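PDB 6GRH: microcin B17-processing protein McbB from Escherichia coli str. K-12 substr. MG1655, which is needed to convert the inactive microcin B17 precursor peptide into the active antibiotic. Local coordinates for residues L107-V120 and Y243-T256. Sequence-based numbering, arbitrary orientation.
Sequences LFSNAREQWKCDGV and YHLIKRRLQELTGT. With EDO (1,2-ethanediol), chain J.
The W115 ring lies between K247 and its own helix neighbour A111. K247 CG stands 3.4 Å above the centroid of the five-membered ring, almost on its normal, as a CH-pi contact. A111 CB covers the opposite face. W115 is a knob in a hole formed by Y243, I246, K247 and L250. Its CZ2 rests on one face of the Y243 ring, 3.4 Å from CE1, with the planes oblique at 52°. Q114 OE1 meets the Y243 ring in plane at its edge. Y243 OH donates to Q114 OE1 at 2.8 Å, from above the carbonyl plane; Q114 NE2 is hydrogen-bonded to E236 of the second subunit. Water 1 donates to the same tyrosine hydroxyl and to L107 O. I246 CD1 touches the edge of the F108 ring. K247 CG is anti to the backbone N (chi1 -169°) and the chain bends at chi3, which carries NZ past the indole to D118. NZ forms a salt bridge with D118, but its hydrogen bonds to the carboxylate are weak (3.2 Å from NZ to D118 OD1); its stronger partner is E238 of the second subunit. A Schellman motif with G119 as C-prime residue ends the short helix. Within this turn, D118 O accepts from T256 N at 3.0 Å, and just after it V120 CG2 packs on Q251 CA. Helix 111-115 crosses segment 243-254 of helix 236-254 at -59°. F108, W115 and L250 also pack on strand 97-102, while I246 and L250 reach strand 139-144.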
loop_
_atom_site.group_PDB
_atom_site.type_symbol
_atom_site.label_atom_id
_atom_site.label_comp_id
_atom_site.label_asym_id
_atom_site.label_seq_id
_atom_site.Cartn_x
_atom_site.Cartn_y
_atom_site.Cartn_z
ATOM N N LEU B 107 -29.688 -10.326 -19.241
ATOM C CA LEU B 107 -28.396 -11.029 -19.091
ATOM C C LEU B 107 -28.496 -12.222 -18.132
ATOM O O LEU B 107 -27.713 -13.157 -18.225
ATOM C CB LEU B 107 -27.280 -10.066 -18.619
ATOM C CG LEU B 107 -25.897 -10.640 -18.222
ATOM C CD1 LEU B 107 -25.239 -11.334 -19.429
ATOM C CD2 LEU B 107 -24.981 -9.548 -17.615
ATOM N N PHE B 108 -29.469 -12.185 -17.221
ATOM C CA PHE B 108 -29.645 -13.210 -16.204
ATOM C C PHE B 108 -30.878 -14.068 -16.412
ATOM O O PHE B 108 -31.266 -14.775 -15.497
ATOM C CB PHE B 108 -29.761 -12.549 -14.839
ATOM C CG PHE B 108 -28.584 -11.720 -14.484
ATOM C CD1 PHE B 108 -28.625 -10.349 -14.615
ATOM C CD2 PHE B 108 -27.423 -12.319 -14.041
ATOM C CE1 PHE B 108 -27.526 -9.568 -14.261
ATOM C CE2 PHE B 108 -26.322 -11.551 -13.683
ATOM C CZ PHE B 108 -26.376 -10.170 -13.804
ATOM N N SER B 109 -31.453 -14.044 -17.605
ATOM C CA SER B 109 -32.725 -14.724 -17.837
ATOM C C SER B 109 -32.642 -16.258 -17.698
ATOM O O SER B 109 -33.664 -16.904 -17.520
ATOM C CB SER B 109 -33.293 -14.346 -19.194
ATOM O OG SER B 109 -32.444 -14.799 -20.212
ATOM N N ASN B 110 -31.448 -16.843 -17.783
ATOM C CA ASN B 110 -31.284 -18.270 -17.500
ATOM C C ASN B 110 -30.547 -18.571 -16.179
ATOM O O ASN B 110 -30.339 -19.736 -15.852
ATOM C CB ASN B 110 -30.608 -18.952 -18.699
ATOM C CG ASN B 110 -31.498 -18.989 -19.932
ATOM O OD1 ASN B 110 -31.109 -18.529 -21.007
ATOM N ND2 ASN B 110 -32.707 -19.500 -19.780
ATOM N N ALA B 111 -30.194 -17.533 -15.414
ATOM C CA ALA B 111 -29.278 -17.672 -14.268
ATOM C C ALA B 111 -29.889 -18.452 -13.124
ATOM O O ALA B 111 -29.227 -19.279 -12.544
ATOM C CB ALA B 111 -28.822 -16.313 -13.757
ATOM N N ARG B 112 -31.164 -18.220 -12.838
ATOM C CA ARG B 112 -31.819 -18.935 -11.758
ATOM C C ARG B 112 -31.760 -20.439 -11.967
ATOM O O ARG B 112 -31.465 -21.165 -11.038
ATOM C CB ARG B 112 -33.256 -18.511 -11.610
ATOM C CG ARG B 112 -33.372 -17.064 -11.163
ATOM C CD ARG B 112 -34.643 -16.496 -11.713
ATOM N NE ARG B 112 -35.745 -16.585 -10.790
ATOM C CZ ARG B 112 -37.026 -16.738 -11.132
ATOM N NH1 ARG B 112 -37.412 -16.882 -12.402
ATOM N NH2 ARG B 112 -37.941 -16.737 -10.179
ATOM N N GLU B 113 -32.020 -20.909 -13.182
ATOM C CA GLU B 113 -32.066 -22.351 -13.416
ATOM C C GLU B 113 -30.661 -22.951 -13.571
ATOM O O GLU B 113 -30.394 -24.012 -13.006
ATOM C CB GLU B 113 -32.984 -22.703 -14.593
ATOM C CG GLU B 113 -33.850 -23.929 -14.310
ATOM C CD GLU B 113 -34.923 -23.667 -13.261
ATOM O OE1 GLU B 113 -34.888 -24.286 -12.169
ATOM O OE2 GLU B 113 -35.815 -22.838 -13.533
ATOM N N GLN B 114 -29.770 -22.273 -14.302
ATOM C CA GLN B 114 -28.378 -22.735 -14.454
ATOM C C GLN B 114 -27.614 -22.814 -13.154
ATOM O O GLN B 114 -26.913 -23.804 -12.900
ATOM C CB GLN B 114 -27.580 -21.807 -15.361
ATOM C CG GLN B 114 -27.967 -21.879 -16.828
ATOM C CD GLN B 114 -27.287 -20.797 -17.659
ATOM O OE1 GLN B 114 -26.434 -20.004 -17.168
ATOM N NE2 GLN B 114 -27.654 -20.756 -18.936
ATOM N N TRP B 115 -27.753 -21.781 -12.331
ATOM C CA TRP B 115 -26.884 -21.646 -11.174
ATOM C C TRP B 115 -27.273 -22.535 -10.008
ATOM O O TRP B 115 -26.482 -22.696 -9.095
ATOM C CB TRP B 115 -26.714 -20.174 -10.758
ATOM C CG TRP B 115 -26.031 -19.316 -11.826
ATOM C CD1 TRP B 115 -25.518 -19.726 -13.023
ATOM C CD2 TRP B 115 -25.803 -17.895 -11.764
ATOM N NE1 TRP B 115 -24.994 -18.643 -13.714
ATOM C CE2 TRP B 115 -25.152 -17.514 -12.965
ATOM C CE3 TRP B 115 -26.113 -16.905 -10.827
ATOM C CZ2 TRP B 115 -24.781 -16.186 -13.240
ATOM C CZ3 TRP B 115 -25.735 -15.566 -11.113
ATOM C CH2 TRP B 115 -25.093 -15.239 -12.306
ATOM N N LYS B 116 -28.455 -23.163 -10.064
ATOM C CA LYS B 116 -28.812 -24.235 -9.123
ATOM C C LYS B 116 -27.807 -25.386 -9.137
ATOM O O LYS B 116 -27.555 -25.990 -8.096
ATOM C CB LYS B 116 -30.235 -24.774 -9.396
ATOM C CG LYS B 116 -31.330 -23.775 -9.082
ATOM C CD LYS B 116 -32.724 -24.395 -9.249
ATOM C CE LYS B 116 -33.841 -23.441 -8.819
ATOM N NZ LYS B 116 -33.586 -22.736 -7.517
ATOM N N CYS B 117 -27.209 -25.679 -10.284
ATOM C CA CYS B 117 -26.224 -26.753 -10.338
ATOM C C CYS B 117 -24.861 -26.359 -9.747
ATOM O O CYS B 117 -23.963 -27.201 -9.682
ATOM C CB CYS B 117 -26.088 -27.297 -11.749
ATOM S SG CYS B 117 -25.270 -26.213 -12.912
ATOM N N ASP B 118 -24.710 -25.085 -9.346
ATOM C CA ASP B 118 -23.599 -24.616 -8.527
ATOM C C ASP B 118 -24.066 -24.393 -7.085
ATOM O O ASP B 118 -23.357 -23.771 -6.291
ATOM C CB ASP B 118 -23.062 -23.308 -9.133
ATOM C CG ASP B 118 -22.757 -23.440 -10.635
ATOM O OD1 ASP B 118 -21.725 -24.045 -11.000
ATOM O OD2 ASP B 118 -23.572 -22.976 -11.467
ATOM N N GLY B 119 -25.280 -24.855 -6.748
ATOM C CA GLY B 119 -25.812 -24.700 -5.423
ATOM C C GLY B 119 -26.232 -23.304 -5.027
ATOM O O GLY B 119 -26.436 -23.038 -3.848
ATOM N N VAL B 120 -26.421 -22.438 -6.017
ATOM C CA VAL B 120 -26.795 -21.047 -5.786
ATOM C C VAL B 120 -28.307 -20.865 -5.944
ATOM O O VAL B 120 -28.831 -21.138 -7.004
ATOM C CB VAL B 120 -26.052 -20.135 -6.773
ATOM C CG1 VAL B 120 -26.592 -18.710 -6.702
ATOM C CG2 VAL B 120 -24.562 -20.158 -6.454
ATOM N N TYR B 243 -20.524 -12.329 -16.021
ATOM C CA TYR B 243 -21.518 -13.340 -15.626
ATOM C C TYR B 243 -20.877 -14.464 -14.811
ATOM O O TYR B 243 -21.399 -14.848 -13.767
ATOM C CB TYR B 243 -22.163 -13.898 -16.889
ATOM C CG TYR B 243 -23.358 -14.802 -16.761
ATOM C CD1 TYR B 243 -24.609 -14.290 -16.428
ATOM C CD2 TYR B 243 -23.257 -16.162 -17.057
ATOM C CE1 TYR B 243 -25.732 -15.119 -16.375
ATOM C CE2 TYR B 243 -24.383 -17.005 -17.007
ATOM C CZ TYR B 243 -25.620 -16.464 -16.674
ATOM O OH TYR B 243 -26.720 -17.276 -16.602
ATOM N N HIS B 244 -19.736 -14.967 -15.283
ATOM C CA HIS B 244 -19.023 -15.989 -14.550
ATOM C C HIS B 244 -18.516 -15.509 -13.184
ATOM O O HIS B 244 -18.630 -16.241 -12.187
ATOM C CB HIS B 244 -17.879 -16.525 -15.396
ATOM C CG HIS B 244 -17.210 -17.718 -14.806
ATOM N ND1 HIS B 244 -17.869 -18.915 -14.586
ATOM C CD2 HIS B 244 -15.938 -17.891 -14.372
ATOM C CE1 HIS B 244 -17.027 -19.767 -14.023
ATOM N NE2 HIS B 244 -15.849 -19.175 -13.897
ATOM N N LEU B 245 -17.932 -14.305 -13.134
ATOM C CA LEU B 245 -17.482 -13.746 -11.857
ATOM C C LEU B 245 -18.589 -13.549 -10.825
ATOM O O LEU B 245 -18.389 -13.827 -9.640
ATOM C CB LEU B 245 -16.703 -12.442 -12.068
ATOM C CG LEU B 245 -15.303 -12.561 -12.636
ATOM C CD1 LEU B 245 -14.685 -11.167 -12.799
ATOM C CD2 LEU B 245 -14.403 -13.358 -11.734
ATOM N N ILE B 246 -19.750 -13.102 -11.283
ATOM C CA ILE B 246 -20.951 -12.988 -10.445
ATOM C C ILE B 246 -21.340 -14.367 -9.892
ATOM O O ILE B 246 -21.508 -14.552 -8.665
ATOM C CB ILE B 246 -22.108 -12.333 -11.218
ATOM C CG1 ILE B 246 -21.790 -10.863 -11.538
ATOM C CG2 ILE B 246 -23.417 -12.387 -10.432
ATOM C CD1 ILE B 246 -22.759 -10.177 -12.474
ATOM N N LYS B 247 -21.441 -15.347 -10.787
ATOM C CA LYS B 247 -21.772 -16.699 -10.379
ATOM C C LYS B 247 -20.817 -17.244 -9.324
ATOM O O LYS B 247 -21.250 -17.740 -8.270
ATOM C CB LYS B 247 -21.813 -17.637 -11.586
ATOM C CG LYS B 247 -22.414 -18.980 -11.201
ATOM C CD LYS B 247 -22.222 -20.028 -12.272
ATOM C CE LYS B 247 -20.870 -20.694 -12.119
ATOM N NZ LYS B 247 -20.825 -21.779 -13.104
ATOM N N ARG B 248 -19.510 -17.125 -9.592
ATOM C CA ARG B 248 -18.537 -17.646 -8.661
ATOM C C ARG B 248 -18.527 -16.926 -7.336
ATOM O O ARG B 248 -18.354 -17.555 -6.305
ATOM C CB ARG B 248 -17.134 -17.670 -9.235
ATOM C CG ARG B 248 -16.983 -18.684 -10.331
ATOM C CD ARG B 248 -17.319 -20.106 -9.868
ATOM N NE ARG B 248 -16.725 -21.056 -10.787
ATOM C CZ ARG B 248 -17.110 -22.307 -10.972
ATOM N NH1 ARG B 248 -18.122 -22.843 -10.288
ATOM N NH2 ARG B 248 -16.437 -23.048 -11.842
ATOM N N ARG B 249 -18.769 -15.626 -7.363
ATOM C CA ARG B 249 -18.863 -14.886 -6.133
ATOM C C ARG B 249 -20.082 -15.293 -5.300
ATOM O O ARG B 249 -19.979 -15.499 -4.090
ATOM C CB ARG B 249 -18.776 -13.368 -6.420
ATOM C CG ARG B 249 -18.719 -12.534 -5.164
ATOM C CD ARG B 249 -17.368 -12.675 -4.493
ATOM N NE ARG B 249 -17.330 -11.887 -3.276
ATOM C CZ ARG B 249 -16.996 -12.313 -2.061
ATOM N NH1 ARG B 249 -16.579 -13.567 -1.828
ATOM N NH2 ARG B 249 -17.043 -11.442 -1.054
ATOM N N LEU B 250 -21.233 -15.410 -5.926
ATOM C CA LEU B 250 -22.420 -15.903 -5.237
ATOM C C LEU B 250 -22.214 -17.299 -4.703
ATOM O O LEU B 250 -22.659 -17.630 -3.591
ATOM C CB LEU B 250 -23.652 -15.890 -6.158
ATOM C CG LEU B 250 -24.467 -14.605 -6.258
ATOM C CD1 LEU B 250 -25.518 -14.769 -7.339
ATOM C CD2 LEU B 250 -25.090 -14.208 -4.921
ATOM N N GLN B 251 -21.559 -18.132 -5.516
ATOM C CA GLN B 251 -21.233 -19.492 -5.118
ATOM C C GLN B 251 -20.357 -19.521 -3.868
ATOM O O GLN B 251 -20.671 -20.268 -2.928
ATOM C CB GLN B 251 -20.620 -20.249 -6.277
ATOM C CG GLN B 251 -20.315 -21.702 -5.973
ATOM C CD GLN B 251 -19.943 -22.495 -7.206
ATOM O OE1 GLN B 251 -19.864 -21.959 -8.319
ATOM N NE2 GLN B 251 -19.808 -23.796 -7.034
ATOM N N GLU B 252 -19.320 -18.664 -3.818
ATOM C CA GLU B 252 -18.469 -18.567 -2.645
ATOM C C GLU B 252 -19.249 -18.249 -1.389
ATOM O O GLU B 252 -18.986 -18.816 -0.332
ATOM C CB GLU B 252 -17.416 -17.453 -2.780
ATOM C CG GLU B 252 -16.287 -17.756 -3.710
ATOM C CD GLU B 252 -15.430 -16.519 -4.041
ATOM O OE1 GLU B 252 -15.566 -15.461 -3.384
ATOM O OE2 GLU B 252 -14.616 -16.630 -4.986
ATOM N N LEU B 253 -20.181 -17.318 -1.518
ATOM C CA LEU B 253 -20.929 -16.778 -0.381
ATOM C C LEU B 253 -22.093 -17.651 0.068
ATOM O O LEU B 253 -22.289 -17.807 1.274
ATOM C CB LEU B 253 -21.465 -15.374 -0.702
ATOM C CG LEU B 253 -20.369 -14.295 -0.853
ATOM C CD1 LEU B 253 -20.939 -13.071 -1.544
ATOM C CD2 LEU B 253 -19.785 -13.922 0.490
ATOM N N THR B 254 -22.850 -18.190 -0.888
ATOM C CA THR B 254 -24.118 -18.881 -0.602
ATOM C C THR B 254 -24.277 -20.243 -1.264
ATOM O O THR B 254 -25.273 -20.909 -1.019
ATOM C CB THR B 254 -25.350 -18.040 -1.058
ATOM O OG1 THR B 254 -25.340 -17.886 -2.498
ATOM C CG2 THR B 254 -25.346 -16.676 -0.393
ATOM N N GLY B 255 -23.357 -20.645 -2.132
ATOM C CA GLY B 255 -23.581 -21.839 -2.939
ATOM C C GLY B 255 -22.704 -23.011 -2.513
ATOM O O GLY B 255 -22.212 -23.088 -1.376
ATOM N N THR B 256 -22.499 -23.925 -3.440
ATOM C CA THR B 256 -21.662 -25.091 -3.181
ATOM C C THR B 256 -20.198 -24.646 -3.154
ATOM O O THR B 256 -19.617 -24.283 -4.189
ATOM C CB THR B 256 -21.886 -26.153 -4.270
ATOM O OG1 THR B 256 -23.247 -26.570 -4.212
ATOM C CG2 THR B 256 -20.947 -27.340 -4.106
HETATM C C1 EDO J . -18.027 -26.008 -12.656
HETATM O O1 EDO J . -17.317 -25.940 -11.416
HETATM C C2 EDO J . -17.024 -26.320 -13.752
HETATM O O2 EDO J . -17.572 -26.043 -15.039
HETATM O O HOH W 1 -28.642 -15.981 -18.129
HETATM O O HOH W 2 -23.436 -28.144 -6.365
HETATM O O HOH W 3 -20.000 -25.445 -9.609
HETATM O O HOH W 4 -27.706 -20.444 -2.358
#